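NADPH-flavin oxidoreductase (Helicobacter pylori, PDB 2H0U) binds FMN and uses NAD(P)H to reduce flavin, as a member of the nitroreductase family. Local coordinates at the interface of chains A and B. Numbering follows the deposited sequence. Chains: chain A/B, NADPH-flavin oxidoreductase.

The interface of chains A and B. Residues chain A 125-128, 133, 140; chain B 132, 136, 168.
At this patch of the two-fold dimer interface, whose twin recurs with the chains exchanged, the end of helix 113-125 and the loop after it turn backbone carbonyls of chain A toward chain B, an example of main-chain acceptors serving a partner subunit; nitroreductase-family enzymes typically work as such dimers. Among the hydrogen bonds, backbone meets backbone where helix 113-125 of chain A stops and helix 168-178 of chain B starts: B:Gln168 N donates to A:Asp125 O at 3.1 Å, nearly straight (166° at H) and on a carbonyl lone pair. The side chain of B:Gln168, with CG in the crowded position between backbone N and carbonyl carbon (chi1 76°), passes its CG alongside the same oxygen and crosses A:Lys127 at about a right angle.

In the loop that follows, A:Lys127 adopts positive phi, and its carbonyl oxygen is gripped end-on by B:Arg132. NH1 approaches A:Lys127 O in the carbonyl plane at 2.9 Å, whereas NH2 reaches A:Lys127 O from above that plane at 3.0 Å. The oxygen itself lies close to the guanidinium plane. A:Ser133 CB rests over one guanidinium face, offset toward the rim, 3.6 Å from B:Arg132 NH2.

Charge pairing links helix 131-155 of chain B to its counterpart in chain A. B:Asp136, one helical turn from B:Arg132, takes NE on OD2 (2.9 Å), which should restrain the guanidinium's rotation. Its other oxygen, OD1, receives the extended chain of A:Lys140, with NZ 2.9 Å away and above the carboxylate plane. Flanked by two cationic groups, this carboxylate would be expected to stay ionised. Water 1 links the chains, 2.7 Å from both B:Asp136 OD2 and the backbone oxygen A:Ser133 O.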
ATOM      1  N   ASP A 125      12.204  -0.427 -16.650  1.00 18.69           N
ATOM      2  CA  ASP A 125      12.011   0.619 -15.632  1.00 18.59           C
ATOM      3  C   ASP A 125      11.933   0.045 -14.230  1.00 19.33           C
ATOM      4  O   ASP A 125      12.540   0.610 -13.306  1.00 19.07           O
ATOM      5  CB  ASP A 125      10.753   1.446 -15.891  1.00 18.85           C
ATOM      6  CG  ASP A 125      10.868   2.318 -17.125  1.00 19.39           C
ATOM      7  OD1 ASP A 125      11.978   2.620 -17.536  1.00 18.39           O
ATOM      8  OD2 ASP A 125       9.834   2.708 -17.681  1.00 23.36           O
HETATM    9  N   MSE A 126      11.180  -1.046 -14.059  1.00 19.47           N
HETATM   10  CA  MSE A 126      10.919  -1.625 -12.731  1.00 23.69           C
HETATM   11  C   MSE A 126      11.646  -2.945 -12.411  1.00 21.23           C
HETATM   12  O   MSE A 126      11.538  -3.486 -11.294  1.00 20.95           O
HETATM   13  CB  MSE A 126       9.398  -1.795 -12.533  1.00 22.41           C
HETATM   14  CG  MSE A 126       8.669  -0.535 -12.791  1.00 24.10           C
HETATM   15 SE   MSE A 126       7.093  -0.327 -11.675  1.00 41.26          SE
HETATM   16  CE  MSE A 126       7.399  -1.563 -10.210  1.00 31.12           C
ATOM     17  N   LYS A 127      12.375  -3.455 -13.397  1.00 21.32           N
ATOM     18  CA  LYS A 127      13.176  -4.663 -13.230  1.00 20.43           C
ATOM     19  C   LYS A 127      12.310  -5.834 -12.731  1.00 19.46           C
ATOM     20  O   LYS A 127      12.691  -6.526 -11.779  1.00 18.34           O
ATOM     21  CB  LYS A 127      14.347  -4.398 -12.254  1.00 20.84           C
ATOM     22  CG  LYS A 127      15.399  -3.395 -12.765  1.00 22.11           C
ATOM     23  CD  LYS A 127      15.721  -3.632 -14.233  1.00 29.46           C
ATOM     24  CE  LYS A 127      16.391  -4.999 -14.509  1.00 32.83           C
ATOM     25  NZ  LYS A 127      16.958  -5.072 -15.888  1.00 33.86           N
ATOM     26  N   LEU A 128      11.139  -6.018 -13.345  1.00 17.89           N
ATOM     27  CA  LEU A 128      10.238  -7.129 -12.972  1.00 18.73           C
ATOM     28  C   LEU A 128      10.582  -8.287 -13.882  1.00 19.34           C
ATOM     29  O   LEU A 128       9.931  -8.501 -14.921  1.00 18.76           O
ATOM     30  CB  LEU A 128       8.763  -6.756 -13.131  1.00 18.78           C
ATOM     31  CG  LEU A 128       8.318  -5.497 -12.379  1.00 17.69           C
ATOM     32  CD1 LEU A 128       6.811  -5.311 -12.492  1.00 20.90           C
ATOM     33  CD2 LEU A 128       8.740  -5.595 -10.897  1.00 18.17           C
ATOM     34  N   SER A 133       9.431 -11.203  -8.420  1.00 11.19           N
ATOM     35  CA  SER A 133       9.393  -9.745  -8.528  1.00 12.49           C
ATOM     36  C   SER A 133       8.052  -9.268  -9.110  1.00 12.56           C
ATOM     37  O   SER A 133       7.500  -8.246  -8.660  1.00 10.19           O
ATOM     38  CB  SER A 133      10.649  -9.197  -9.275  1.00 14.11           C
ATOM     39  OG  SER A 133      10.638  -9.589 -10.627  1.00 17.54           O
ATOM     40  N   LYS A 140       2.188  -5.165  -3.955  1.00  6.93           N
ATOM     41  CA  LYS A 140       2.210  -3.729  -3.590  1.00  7.49           C
ATOM     42  C   LYS A 140       0.853  -3.030  -3.862  1.00  7.69           C
ATOM     43  O   LYS A 140       0.397  -2.195  -3.050  1.00  8.12           O
ATOM     44  CB  LYS A 140       3.358  -3.011  -4.354  1.00  7.52           C
ATOM     45  CG  LYS A 140       4.765  -3.418  -3.850  1.00  7.66           C
ATOM     46  CD  LYS A 140       5.875  -2.743  -4.726  1.00  8.14           C
ATOM     47  CE  LYS A 140       7.186  -3.526  -4.511  1.00 11.45           C
ATOM     48  NZ  LYS A 140       8.332  -2.709  -5.101  1.00 14.36           N
TER
ATOM     49  N   ARG B 132      16.590  -8.261  -2.870  1.00 13.34           N
ATOM     50  CA  ARG B 132      15.412  -7.750  -3.579  1.00 13.14           C
ATOM     51  C   ARG B 132      14.101  -8.050  -2.852  1.00 13.07           C
ATOM     52  O   ARG B 132      13.241  -7.152  -2.748  1.00 12.26           O
ATOM     53  CB  ARG B 132      15.392  -8.271  -5.030  1.00 15.44           C
ATOM     54  CG  ARG B 132      14.072  -8.039  -5.773  1.00 15.26           C
ATOM     55  CD  ARG B 132      14.021  -6.619  -6.255  1.00 16.72           C
ATOM     56  NE  ARG B 132      12.849  -6.261  -7.069  1.00 18.07           N
ATOM     57  CZ  ARG B 132      12.847  -6.209  -8.402  1.00 21.19           C
ATOM     58  NH1 ARG B 132      13.923  -6.582  -9.104  1.00 19.08           N
ATOM     59  NH2 ARG B 132      11.754  -5.819  -9.048  1.00 18.24           N
ATOM     60  N   ASP B 136      11.589  -5.208  -1.513  1.00  9.92           N
ATOM     61  CA  ASP B 136      10.183  -5.110  -1.945  1.00 10.64           C
ATOM     62  C   ASP B 136       9.201  -5.227  -0.782  1.00 10.51           C
ATOM     63  O   ASP B 136       8.121  -4.655  -0.841  1.00  9.04           O
ATOM     64  CB  ASP B 136       9.838  -6.109  -3.035  1.00 10.46           C
ATOM     65  CG  ASP B 136      10.371  -5.696  -4.390  1.00 12.75           C
ATOM     66  OD1 ASP B 136      10.591  -4.484  -4.626  1.00 12.99           O
ATOM     67  OD2 ASP B 136      10.579  -6.589  -5.236  1.00 14.77           O
ATOM     68  N   GLN B 168      13.973   3.286 -12.628  1.00 15.52           N
ATOM     69  CA  GLN B 168      14.445   3.274 -11.238  1.00 17.13           C
ATOM     70  C   GLN B 168      15.959   3.391 -11.142  1.00 17.71           C
ATOM     71  O   GLN B 168      16.491   3.992 -10.198  1.00 16.75           O
ATOM     72  CB  GLN B 168      13.967   2.046 -10.495  1.00 17.40           C
ATOM     73  CG  GLN B 168      14.695   0.757 -10.825  1.00 20.77           C
ATOM     74  CD  GLN B 168      14.296  -0.345  -9.868  1.00 25.72           C
ATOM     75  OE1 GLN B 168      13.115  -0.512  -9.569  1.00 23.85           O
ATOM     76  NE2 GLN B 168      15.273  -1.095  -9.378  1.00 24.78           N
TER
HETATM   77  O   HOH W   1       8.894  -6.309  -7.361  1.00 18.63           O